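Long-range contacts in triphenylmethane reductase (PDB 2JL1), which reduces triphenylmethane dyes, probably by hydride transfer from the bound NADP(H) cofactor, and belongs to the NmrA-like branch of the Rossmann-fold proteins: residues A[140-148]-A[244-255]; A[147-156]-A[204-213]. All coordinates share one frame; numbering follows the deposited sequence.

Interaction 1 (A[140-148]-A[244-255]). Unlike the reference sequence in segment 244-255: Thr-245 (reference Ala). With NAP (NADP nicotinamide-adenine-dinucleotide phosphate), chain B.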
loop_
_atom_site.group_PDB
_atom_site.type_symbol
_atom_site.label_atom_id
_atom_site.label_comp_id
_atom_site.label_asym_id
_atom_site.label_seq_id
_atom_site.Cartn_x
_atom_site.Cartn_y
_atom_site.Cartn_z
ATOM N N ASN A 140 -14.060 -3.686 -7.260
ATOM C CA ASN A 140 -14.929 -3.581 -8.431
ATOM C C ASN A 140 -14.237 -4.061 -9.700
ATOM O O ASN A 140 -13.046 -3.861 -9.865
ATOM C CB ASN A 140 -15.421 -2.142 -8.617
ATOM C CG ASN A 140 -16.434 -1.726 -7.563
ATOM O OD1 ASN A 140 -16.990 -2.563 -6.838
ATOM N ND2 ASN A 140 -16.648 -0.426 -7.444
ATOM N N ALA A 141 -15.018 -4.673 -10.597
ATOM C CA ALA A 141 -14.607 -4.906 -11.971
ATOM C C ALA A 141 -14.507 -3.586 -12.750
ATOM O O ALA A 141 -15.022 -2.544 -12.322
ATOM C CB ALA A 141 -15.647 -5.804 -12.669
ATOM N N LEU A 142 -13.852 -3.641 -13.910
ATOM C CA LEU A 142 -14.023 -2.592 -14.900
ATOM C C LEU A 142 -15.517 -2.360 -15.161
ATOM O O LEU A 142 -16.305 -3.302 -15.088
ATOM C CB LEU A 142 -13.328 -2.983 -16.199
ATOM C CG LEU A 142 -11.820 -3.256 -16.116
ATOM C CD1 LEU A 142 -11.348 -3.802 -17.490
ATOM C CD2 LEU A 142 -11.064 -1.947 -15.732
ATOM N N TYR A 143 -15.899 -1.108 -15.441
ATOM C CA TYR A 143 -17.287 -0.761 -15.755
ATOM C C TYR A 143 -17.689 -1.197 -17.156
ATOM O O TYR A 143 -17.025 -0.854 -18.114
ATOM C CB TYR A 143 -17.528 0.751 -15.635
ATOM C CG TYR A 143 -17.200 1.367 -14.290
ATOM C CD1 TYR A 143 -17.437 0.675 -13.112
ATOM C CD2 TYR A 143 -16.698 2.670 -14.203
ATOM C CE1 TYR A 143 -17.137 1.246 -11.845
ATOM C CE2 TYR A 143 -16.400 3.254 -12.961
ATOM C CZ TYR A 143 -16.639 2.535 -11.792
ATOM O OH TYR A 143 -16.377 3.090 -10.573
ATOM N N THR A 144 -18.788 -1.946 -17.263
ATOM C CA THR A 144 -19.372 -2.265 -18.575
ATOM C C THR A 144 -19.655 -0.964 -19.341
ATOM O O THR A 144 -19.505 -0.917 -20.562
ATOM C CB THR A 144 -20.658 -3.053 -18.391
ATOM O OG1 THR A 144 -20.362 -4.232 -17.648
ATOM C CG2 THR A 144 -21.304 -3.441 -19.737
ATOM N N ASP A 145 -20.016 0.093 -18.596
ATOM C CA ASP A 145 -20.364 1.421 -19.166
ATOM C C ASP A 145 -19.211 2.041 -19.930
ATOM O O ASP A 145 -19.440 2.870 -20.793
ATOM C CB ASP A 145 -20.793 2.436 -18.069
ATOM C CG ASP A 145 -21.630 1.815 -16.964
ATOM O OD1 ASP A 145 -21.181 0.850 -16.320
ATOM O OD2 ASP A 145 -22.744 2.330 -16.691
ATOM N N PHE A 146 -17.976 1.636 -19.619
ATOM C CA PHE A 146 -16.794 2.131 -20.326
ATOM C C PHE A 146 -16.863 1.684 -21.780
ATOM O O PHE A 146 -16.539 2.452 -22.673
ATOM C CB PHE A 146 -15.485 1.657 -19.665
ATOM C CG PHE A 146 -14.241 2.206 -20.316
ATOM C CD1 PHE A 146 -13.874 3.545 -20.125
ATOM C CD2 PHE A 146 -13.450 1.402 -21.134
ATOM C CE1 PHE A 146 -12.735 4.068 -20.728
ATOM C CE2 PHE A 146 -12.310 1.922 -21.761
ATOM C CZ PHE A 146 -11.953 3.262 -21.543
ATOM N N PHE A 147 -17.360 0.464 -22.004
ATOM C CA PHE A 147 -17.400 -0.162 -23.326
ATOM C C PHE A 147 -18.785 -0.049 -24.020
ATOM O O PHE A 147 -18.897 -0.058 -25.247
ATOM C CB PHE A 147 -17.030 -1.644 -23.182
ATOM C CG PHE A 147 -15.767 -1.882 -22.392
ATOM C CD1 PHE A 147 -14.528 -1.605 -22.948
ATOM C CD2 PHE A 147 -15.825 -2.350 -21.081
ATOM C CE1 PHE A 147 -13.341 -1.832 -22.221
ATOM C CE2 PHE A 147 -14.650 -2.572 -20.345
ATOM C CZ PHE A 147 -13.418 -2.294 -20.907
ATOM N N VAL A 148 -19.835 0.048 -23.217
ATOM C CA VAL A 148 -21.190 -0.027 -23.726
ATOM C C VAL A 148 -21.925 1.228 -23.274
ATOM O O VAL A 148 -22.350 1.343 -22.135
ATOM C CB VAL A 148 -21.918 -1.294 -23.225
ATOM C CG1 VAL A 148 -23.332 -1.366 -23.797
ATOM C CG2 VAL A 148 -21.129 -2.567 -23.594
ATOM N N PHE A 244 -6.312 10.069 -23.595
ATOM C CA PHE A 244 -7.409 9.116 -23.376
ATOM C C PHE A 244 -7.358 7.960 -24.387
ATOM O O PHE A 244 -7.698 6.828 -24.067
ATOM C CB PHE A 244 -8.782 9.806 -23.389
ATOM C CG PHE A 244 -9.912 8.932 -22.884
ATOM C CD1 PHE A 244 -10.022 8.617 -21.521
ATOM C CD2 PHE A 244 -10.865 8.418 -23.767
ATOM C CE1 PHE A 244 -11.059 7.802 -21.051
ATOM C CE2 PHE A 244 -11.906 7.608 -23.306
ATOM C CZ PHE A 244 -12.000 7.299 -21.937
ATOM N N THR A 245 -6.904 8.250 -25.598
ATOM C CA THR A 245 -6.787 7.227 -26.627
ATOM C C THR A 245 -5.733 6.170 -26.250
ATOM O O THR A 245 -5.891 4.972 -26.522
ATOM C CB THR A 245 -6.507 7.860 -27.991
ATOM O OG1 THR A 245 -6.884 6.945 -29.016
ATOM C CG2 THR A 245 -5.051 8.197 -28.154
ATOM N N GLU A 246 -4.674 6.649 -25.602
ATOM C CA GLU A 246 -3.615 5.823 -25.056
ATOM C C GLU A 246 -4.133 4.967 -23.909
ATOM O O GLU A 246 -3.798 3.787 -23.839
ATOM C CB GLU A 246 -2.452 6.710 -24.588
ATOM C CG GLU A 246 -1.557 6.107 -23.526
ATOM C CD GLU A 246 -0.731 4.947 -24.027
ATOM O OE1 GLU A 246 -0.234 5.028 -25.177
ATOM O OE2 GLU A 246 -0.566 3.962 -23.256
ATOM N N ILE A 247 -4.938 5.558 -23.019
ATOM C CA ILE A 247 -5.516 4.831 -21.884
ATOM C C ILE A 247 -6.450 3.706 -22.371
ATOM O O ILE A 247 -6.420 2.581 -21.871
ATOM C CB ILE A 247 -6.346 5.768 -20.947
ATOM C CG1 ILE A 247 -5.542 7.000 -20.496
ATOM C CG2 ILE A 247 -6.913 4.975 -19.744
ATOM C CD1 ILE A 247 -4.390 6.733 -19.524
ATOM N N THR A 248 -7.274 4.035 -23.351
ATOM C CA THR A 248 -8.231 3.097 -23.911
ATOM C C THR A 248 -7.506 1.915 -24.584
ATOM O O THR A 248 -7.834 0.750 -24.331
ATOM C CB THR A 248 -9.136 3.830 -24.901
ATOM O OG1 THR A 248 -9.848 4.858 -24.188
ATOM C CG2 THR A 248 -10.126 2.880 -25.567
ATOM N N ALA A 249 -6.529 2.221 -25.438
ATOM C CA ALA A 249 -5.724 1.168 -26.068
ATOM C C ALA A 249 -5.026 0.321 -25.008
ATOM O O ALA A 249 -4.841 -0.881 -25.212
ATOM C CB ALA A 249 -4.713 1.747 -27.021
ATOM N N ALA A 250 -4.629 0.928 -23.883
ATOM C CA ALA A 250 -3.893 0.173 -22.873
ATOM C C ALA A 250 -4.832 -0.785 -22.145
ATOM O O ALA A 250 -4.432 -1.886 -21.757
ATOM C CB ALA A 250 -3.185 1.101 -21.885
ATOM N N ILE A 251 -6.078 -0.359 -21.967
ATOM C CA ILE A 251 -7.085 -1.187 -21.291
ATOM C C ILE A 251 -7.446 -2.374 -22.204
ATOM O O ILE A 251 -7.583 -3.502 -21.731
ATOM C CB ILE A 251 -8.331 -0.339 -20.891
ATOM C CG1 ILE A 251 -7.998 0.525 -19.655
ATOM C CG2 ILE A 251 -9.533 -1.222 -20.570
ATOM C CD1 ILE A 251 -9.079 1.637 -19.339
ATOM N N TYR A 252 -7.575 -2.122 -23.511
ATOM C CA TYR A 252 -7.841 -3.210 -24.455
ATOM C C TYR A 252 -6.666 -4.191 -24.474
ATOM O O TYR A 252 -6.855 -5.386 -24.534
ATOM C CB TYR A 252 -8.043 -2.662 -25.863
ATOM C CG TYR A 252 -9.368 -1.974 -26.129
ATOM C CD1 TYR A 252 -10.552 -2.392 -25.513
ATOM C CD2 TYR A 252 -9.443 -0.954 -27.071
ATOM C CE1 TYR A 252 -11.772 -1.771 -25.798
ATOM C CE2 TYR A 252 -10.655 -0.322 -27.373
ATOM C CZ TYR A 252 -11.809 -0.737 -26.729
ATOM O OH TYR A 252 -12.989 -0.131 -27.051
ATOM N N ASP A 253 -5.450 -3.673 -24.393
ATOM C CA ASP A 253 -4.262 -4.538 -24.430
ATOM C C ASP A 253 -4.219 -5.432 -23.180
ATOM O O ASP A 253 -3.907 -6.616 -23.271
ATOM C CB ASP A 253 -2.977 -3.683 -24.571
ATOM C CG ASP A 253 -1.722 -4.531 -24.674
ATOM O OD1 ASP A 253 -0.957 -4.578 -23.697
ATOM O OD2 ASP A 253 -1.510 -5.172 -25.714
ATOM N N ALA A 254 -4.560 -4.877 -22.023
ATOM C CA ALA A 254 -4.572 -5.654 -20.785
ATOM C C ALA A 254 -5.634 -6.750 -20.927
ATOM O O ALA A 254 -5.399 -7.900 -20.586
ATOM C CB ALA A 254 -4.875 -4.728 -19.561
ATOM N N ILE A 255 -6.791 -6.373 -21.468
ATOM C CA ILE A 255 -7.866 -7.328 -21.730
ATOM C C ILE A 255 -7.379 -8.455 -22.658
ATOM O O ILE A 255 -7.606 -9.636 -22.342
ATOM C CB ILE A 255 -9.166 -6.630 -22.246
ATOM C CG1 ILE A 255 -9.832 -5.828 -21.117
ATOM C CG2 ILE A 255 -10.183 -7.675 -22.819
ATOM C CD1 ILE A 255 -10.917 -4.863 -21.654
HETATM P PA NAP B . -16.233 9.896 -11.770
HETATM O O1A NAP B . -15.172 10.404 -12.682
HETATM O O2A NAP B . -17.619 10.098 -12.243
HETATM O O5B NAP B . -16.083 10.510 -10.306
HETATM C C5B NAP B . -14.848 10.748 -9.668
HETATM C C4B NAP B . -15.218 11.494 -8.394
HETATM O O4B NAP B . -14.058 11.814 -7.638
HETATM C C3B NAP B . -15.910 12.804 -8.774
HETATM O O3B NAP B . -17.064 12.969 -7.991
HETATM C C2B NAP B . -14.908 13.862 -8.407
HETATM O O2B NAP B . -15.543 14.991 -7.896
HETATM C C1B NAP B . -14.150 13.180 -7.286
HETATM N N9A NAP B . -12.861 13.853 -7.082
HETATM C C8A NAP B . -11.893 14.131 -8.008
HETATM N N7A NAP B . -10.882 14.769 -7.373
HETATM C C5A NAP B . -11.212 14.917 -6.068
HETATM C C6A NAP B . -10.554 15.500 -4.985
HETATM N N6A NAP B . -9.358 16.065 -5.130
HETATM N N1A NAP B . -11.160 15.488 -3.750
HETATM C C2A NAP B . -12.405 14.920 -3.588
HETATM N N3A NAP B . -13.049 14.338 -4.656
HETATM C C4A NAP B . -12.458 14.346 -5.877
HETATM O O3 NAP B . -15.941 8.313 -11.547
HETATM P PN NAP B . -16.955 7.066 -11.442
HETATM O O1N NAP B . -17.998 7.445 -10.475
HETATM O O2N NAP B . -17.337 6.637 -12.816
HETATM O O5D NAP B . -16.013 5.933 -10.715
HETATM C C5D NAP B . -15.594 6.115 -9.370
HETATM C C4D NAP B . -14.120 5.780 -9.118
HETATM O O4D NAP B . -13.847 4.476 -9.603
HETATM C C3D NAP B . -13.161 6.713 -9.861
HETATM O O3D NAP B . -12.742 7.832 -9.122
HETATM C C2D NAP B . -11.986 5.829 -10.234
HETATM O O2D NAP B . -10.961 5.785 -9.263
HETATM C C1D NAP B . -12.606 4.449 -10.291
HETATM N N1N NAP B . -12.733 4.062 -11.706
HETATM C C2N NAP B . -13.026 2.760 -11.962
HETATM C C3N NAP B . -13.114 2.319 -13.251
HETATM C C7N NAP B . -13.411 0.910 -13.538
HETATM O O7N NAP B . -13.612 0.573 -14.908
HETATM N N7N NAP B . -13.425 0.059 -12.506
HETATM C C4N NAP B . -13.001 3.236 -14.318
HETATM C C5N NAP B . -12.800 4.566 -14.043
HETATM C C6N NAP B . -12.609 4.968 -12.717
HETATM P P2B NAP B . -15.900 16.263 -8.824
HETATM O O1X NAP B . -17.352 16.122 -9.240
HETATM O O2X NAP B . -15.028 16.335 -10.066
HETATM O O3X NAP B . -15.679 17.473 -7.940
HETATM O O HOH W 1 -16.325 -0.723 -27.020
#
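Phe-244 O is gripped by two donors of Thr-248, its backbone N and its OG1, both at 2.9 Å and arriving from opposite faces of the carbonyl plane. The OG1 bond orients the hydroxyl, which lies over the rim of one Phe-244 face and at the edge of Phe-146, with OG1 3.7 Å from Phe-146 CZ. Phe-146 reaches across because its CG stands anti to the backbone N (chi1 -177°); its CE1 then meets Phe-244 CZ at 3.5 Å. The two ring planes are inclined at 65°. Ile-251 supplies two branches: CD1 touches CE2 and CZ of Phe-146, while CG2 sits at the edge of the Phe-147 ring. The Ile-255 and Phe-147 side chains meet head-on, Ile-255 CD1 3.7 Å from Phe-147 CZ, and the same methyl also meets Leu-142 CD1. Tyr-252 slides past Phe-147, CE1 against CE1.

The same segment, 140-148, also holds the cofactor. Ala-141 O accepts from the carboxamide N7N of NADP at 3.1 Å, and Tyr-143 N donates to its O7N at 2.9 Å with an N-H...O angle of 158°; together they fix the rotation of the amide. The Tyr-143 ring lies against it, C7N over the centre of one face, and its OH donates to O5D. Helix 242-256 thus packs on the turn after strand 135-140, the loop that in this Rossmann-type fold contributes to the nicotinamide end of the NADP site.

Interaction 2 (A[147-156]-A[204-213]). Unlike the reference sequence in segment 147-156: Thr-156 (reference Ile).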
loop_
_atom_site.group_PDB
_atom_site.type_symbol
_atom_site.label_atom_id
_atom_site.label_comp_id
_atom_site.label_asym_id
_atom_site.label_seq_id
_atom_site.Cartn_x
_atom_site.Cartn_y
_atom_site.Cartn_z
ATOM N N PHE A 147 -17.360 0.464 -22.004
ATOM C CA PHE A 147 -17.400 -0.162 -23.326
ATOM C C PHE A 147 -18.785 -0.049 -24.020
ATOM O O PHE A 147 -18.897 -0.058 -25.247
ATOM C CB PHE A 147 -17.030 -1.644 -23.182
ATOM C CG PHE A 147 -15.767 -1.882 -22.392
ATOM C CD1 PHE A 147 -14.528 -1.605 -22.948
ATOM C CD2 PHE A 147 -15.825 -2.350 -21.081
ATOM C CE1 PHE A 147 -13.341 -1.832 -22.221
ATOM C CE2 PHE A 147 -14.650 -2.572 -20.345
ATOM C CZ PHE A 147 -13.418 -2.294 -20.907
ATOM N N VAL A 148 -19.835 0.048 -23.217
ATOM C CA VAL A 148 -21.190 -0.027 -23.726
ATOM C C VAL A 148 -21.925 1.228 -23.274
ATOM O O VAL A 148 -22.350 1.343 -22.135
ATOM C CB VAL A 148 -21.918 -1.294 -23.225
ATOM C CG1 VAL A 148 -23.332 -1.366 -23.797
ATOM C CG2 VAL A 148 -21.129 -2.567 -23.594
ATOM N N ASN A 149 -22.059 2.170 -24.197
ATOM C CA ASN A 149 -22.602 3.488 -23.899
ATOM C C ASN A 149 -23.117 4.035 -25.216
ATOM O O ASN A 149 -23.047 3.328 -26.238
ATOM C CB ASN A 149 -21.527 4.408 -23.273
ATOM C CG ASN A 149 -20.228 4.431 -24.072
ATOM O OD1 ASN A 149 -20.213 4.796 -25.250
ATOM N ND2 ASN A 149 -19.137 4.023 -23.438
ATOM N N GLU A 150 -23.621 5.278 -25.192
ATOM C CA GLU A 150 -24.237 5.916 -26.372
ATOM C C GLU A 150 -23.271 6.011 -27.552
ATOM O O GLU A 150 -23.693 6.073 -28.706
ATOM C CB GLU A 150 -24.790 7.303 -26.005
ATOM C CG GLU A 150 -23.700 8.317 -25.577
ATOM C CD GLU A 150 -24.258 9.615 -24.992
ATOM O OE1 GLU A 150 -25.419 9.968 -25.312
ATOM O OE2 GLU A 150 -23.526 10.288 -24.214
ATOM N N GLY A 151 -21.980 6.039 -27.233
ATOM C CA GLY A 151 -20.892 6.011 -28.204
ATOM C C GLY A 151 -20.910 4.842 -29.173
ATOM O O GLY A 151 -20.315 4.935 -30.258
ATOM N N LEU A 152 -21.571 3.745 -28.796
ATOM C CA LEU A 152 -21.751 2.592 -29.688
ATOM C C LEU A 152 -22.524 2.932 -30.968
ATOM O O LEU A 152 -22.430 2.204 -31.946
ATOM C CB LEU A 152 -22.419 1.411 -28.972
ATOM C CG LEU A 152 -21.526 0.558 -28.034
ATOM C CD1 LEU A 152 -22.281 -0.658 -27.665
ATOM C CD2 LEU A 152 -20.201 0.160 -28.711
ATOM N N ARG A 153 -23.272 4.035 -30.961
ATOM C CA ARG A 153 -23.950 4.544 -32.170
ATOM C C ARG A 153 -22.961 4.750 -33.296
ATOM O O ARG A 153 -23.284 4.526 -34.460
ATOM C CB ARG A 153 -24.688 5.858 -31.885
ATOM C CG ARG A 153 -25.947 5.658 -31.077
ATOM C CD ARG A 153 -26.498 6.970 -30.535
ATOM N NE ARG A 153 -27.879 6.793 -30.080
ATOM C CZ ARG A 153 -28.255 6.569 -28.815
ATOM N NH1 ARG A 153 -27.369 6.500 -27.821
ATOM N NH2 ARG A 153 -29.547 6.427 -28.546
ATOM N N ALA A 154 -21.757 5.188 -32.940
ATOM C CA ALA A 154 -20.671 5.337 -33.898
ATOM C C ALA A 154 -20.352 3.999 -34.554
ATOM O O ALA A 154 -20.040 3.945 -35.745
ATOM C CB ALA A 154 -19.424 5.902 -33.205
ATOM N N SER A 155 -20.415 2.919 -33.770
ATOM C CA SER A 155 -20.159 1.575 -34.300
ATOM C C SER A 155 -21.312 1.065 -35.161
ATOM O O SER A 155 -21.084 0.405 -36.174
ATOM C CB SER A 155 -19.820 0.591 -33.169
ATOM O OG SER A 155 -18.508 0.856 -32.676
ATOM N N THR A 156 -22.545 1.368 -34.762
ATOM C CA THR A 156 -23.710 1.046 -35.587
ATOM C C THR A 156 -23.578 1.743 -36.944
ATOM O O THR A 156 -23.893 1.152 -37.978
ATOM C CB THR A 156 -25.041 1.420 -34.894
ATOM O OG1 THR A 156 -25.204 0.651 -33.688
ATOM C CG2 THR A 156 -26.245 1.195 -35.824
ATOM N N TRP A 204 -17.896 -11.824 -21.373
ATOM C CA TRP A 204 -18.198 -11.632 -22.794
ATOM C C TRP A 204 -16.913 -11.278 -23.537
ATOM O O TRP A 204 -15.863 -11.054 -22.925
ATOM C CB TRP A 204 -19.247 -10.517 -22.952
ATOM C CG TRP A 204 -18.915 -9.188 -22.229
ATOM C CD1 TRP A 204 -19.190 -8.882 -20.936
ATOM C CD2 TRP A 204 -18.313 -8.004 -22.799
ATOM N NE1 TRP A 204 -18.779 -7.608 -20.644
ATOM C CE2 TRP A 204 -18.248 -7.036 -21.768
ATOM C CE3 TRP A 204 -17.833 -7.672 -24.075
ATOM C CZ2 TRP A 204 -17.701 -5.753 -21.965
ATOM C CZ3 TRP A 204 -17.287 -6.405 -24.279
ATOM C CH2 TRP A 204 -17.222 -5.456 -23.229
ATOM N N THR A 205 -16.984 -11.264 -24.859
ATOM C CA THR A 205 -15.854 -10.877 -25.661
ATOM C C THR A 205 -16.375 -9.771 -26.569
ATOM O O THR A 205 -17.612 -9.563 -26.680
ATOM C CB THR A 205 -15.330 -12.062 -26.508
ATOM O OG1 THR A 205 -16.393 -12.555 -27.336
ATOM C CG2 THR A 205 -14.815 -13.216 -25.587
ATOM N N PHE A 206 -15.469 -9.091 -27.251
ATOM C CA PHE A 206 -15.910 -8.047 -28.181
ATOM C C PHE A 206 -16.609 -8.585 -29.434
ATOM O O PHE A 206 -17.513 -7.939 -29.959
ATOM C CB PHE A 206 -14.775 -7.078 -28.494
ATOM C CG PHE A 206 -14.518 -6.117 -27.381
ATOM C CD1 PHE A 206 -13.592 -6.416 -26.387
ATOM C CD2 PHE A 206 -15.256 -4.931 -27.283
ATOM C CE1 PHE A 206 -13.366 -5.534 -25.333
ATOM C CE2 PHE A 206 -15.046 -4.035 -26.195
ATOM C CZ PHE A 206 -14.103 -4.352 -25.223
ATOM N N ASP A 207 -16.215 -9.775 -29.890
ATOM C CA ASP A 207 -17.004 -10.506 -30.888
ATOM C C ASP A 207 -18.472 -10.615 -30.488
ATOM O O ASP A 207 -19.350 -10.330 -31.301
ATOM C CB ASP A 207 -16.431 -11.903 -31.145
ATOM C CG ASP A 207 -15.299 -11.892 -32.140
ATOM O OD1 ASP A 207 -14.892 -10.805 -32.605
ATOM O OD2 ASP A 207 -14.833 -12.985 -32.499
ATOM N N GLU A 208 -18.721 -11.028 -29.247
ATOM C CA GLU A 208 -20.059 -11.151 -28.672
ATOM C C GLU A 208 -20.780 -9.804 -28.593
ATOM O O GLU A 208 -21.965 -9.714 -28.892
ATOM C CB GLU A 208 -20.010 -11.738 -27.256
ATOM C CG GLU A 208 -21.406 -12.045 -26.729
ATOM C CD GLU A 208 -21.436 -12.728 -25.378
ATOM O OE1 GLU A 208 -20.363 -13.070 -24.824
ATOM O OE2 GLU A 208 -22.569 -12.948 -24.893
ATOM N N LEU A 209 -20.060 -8.762 -28.166
ATOM C CA LEU A 209 -20.629 -7.427 -28.152
ATOM C C LEU A 209 -21.080 -6.978 -29.542
ATOM O O LEU A 209 -22.126 -6.334 -29.674
ATOM C CB LEU A 209 -19.625 -6.399 -27.579
ATOM C CG LEU A 209 -20.142 -4.951 -27.449
ATOM C CD1 LEU A 209 -21.446 -4.901 -26.634
ATOM C CD2 LEU A 209 -19.074 -4.067 -26.804
ATOM N N ALA A 210 -20.270 -7.250 -30.562
ATOM C CA ALA A 210 -20.639 -6.854 -31.938
ATOM C C ALA A 210 -21.891 -7.607 -32.406
ATOM O O ALA A 210 -22.750 -7.047 -33.130
ATOM C CB ALA A 210 -19.471 -7.071 -32.902
ATOM N N GLN A 211 -22.011 -8.862 -31.979
ATOM C CA GLN A 211 -23.146 -9.716 -32.374
ATOM C C GLN A 211 -24.388 -9.226 -31.676
ATOM O O GLN A 211 -25.427 -9.106 -32.303
ATOM C CB GLN A 211 -22.889 -11.220 -32.077
ATOM C CG GLN A 211 -24.139 -12.139 -32.215
ATOM C CD GLN A 211 -24.621 -12.343 -33.653
ATOM O OE1 GLN A 211 -23.836 -12.282 -34.607
ATOM N NE2 GLN A 211 -25.930 -12.588 -33.815
ATOM N N ILE A 212 -24.273 -8.902 -30.392
ATOM C CA ILE A 212 -25.377 -8.302 -29.651
ATOM C C ILE A 212 -25.790 -6.943 -30.224
ATOM O O ILE A 212 -26.984 -6.689 -30.383
ATOM C CB ILE A 212 -25.054 -8.185 -28.129
ATOM C CG1 ILE A 212 -25.047 -9.575 -27.466
ATOM C CG2 ILE A 212 -26.045 -7.299 -27.431
ATOM C CD1 ILE A 212 -24.327 -9.587 -26.112
ATOM N N LEU A 213 -24.826 -6.066 -30.523
ATOM C CA LEU A 213 -25.136 -4.770 -31.165
ATOM C C LEU A 213 -25.840 -4.953 -32.523
ATOM O O LEU A 213 -26.775 -4.197 -32.865
ATOM C CB LEU A 213 -23.857 -3.958 -31.351
ATOM C CG LEU A 213 -23.829 -2.450 -31.632
ATOM C CD1 LEU A 213 -24.832 -1.669 -30.787
ATOM C CD2 LEU A 213 -22.391 -1.945 -31.411
#
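Trp-204, the first residue of segment 204-213, turns the edge of its six-membered ring toward the face of Phe-147, with CH2 3.8 Å from Phe-147 CB. The planes stand at 74° and the centroids are 5.8 Å apart, an offset edge-to-face pair. Trp-204 NE1 is hydrogen-bonded to Ser-172 OG. Thr-205 follows as N-cap of helix 206-217, its OG1 accepting a weak bond from Glu-208 N. Phe-206 then gives the second offset edge-to-face pair with Phe-147: planes at 76°, CZ 3.6 Å from Phe-147 CD1. Trp-204 CZ3 lies over the centre of one Phe-206 face, which closes the three rings into an aromatic cluster.

One turn on, Leu-209 slides alongside Val-148, its CD1 3.8 Å from Val-148 CG2. Leu-213, another turn along, ends the row. Its CD2 meets Leu-152 CD1 and Ser-155 CB, both at 4.0 Å, while its CD1 lies beside Thr-156 OG1. Ser-155 OG is hydrogen-bonded to Ala-160 O.

Around this apolar seam, Ile-161 of strand 160-163 touches Ser-155, Leu-209 and Leu-213, and helix 277-285 reaches Val-148, Trp-204 and Leu-213. Helix 206-217 therefore packs against the 147-156 segment, that short strand, the C-terminal helix and helix 242-256, whose Tyr-252 meets Phe-206 edge-to-face.

Overall arrangement
From the N terminus, the chain first builds most of the parallel sheet and leaves strand 135-140 into 140-148, which opens interaction 1 and whose last two residues open interaction 2. Running on through 147-156, it returns at 204-213, where interaction 2 closes the shorter loop, 47 intervening residues that include strands 160-163 and 194-198. Only later does helix 242-256 come back to 140-148, so interaction 1 closes a longer loop that encloses interaction 2. The two share Phe-147 and Val-148 and also touch directly, Tyr-252 CE1 lying 3.5 Å from Phe-206 CZ. Together they fasten helices 206-217 and 242-256 to the segment leading out of the nucleotide-binding sheet.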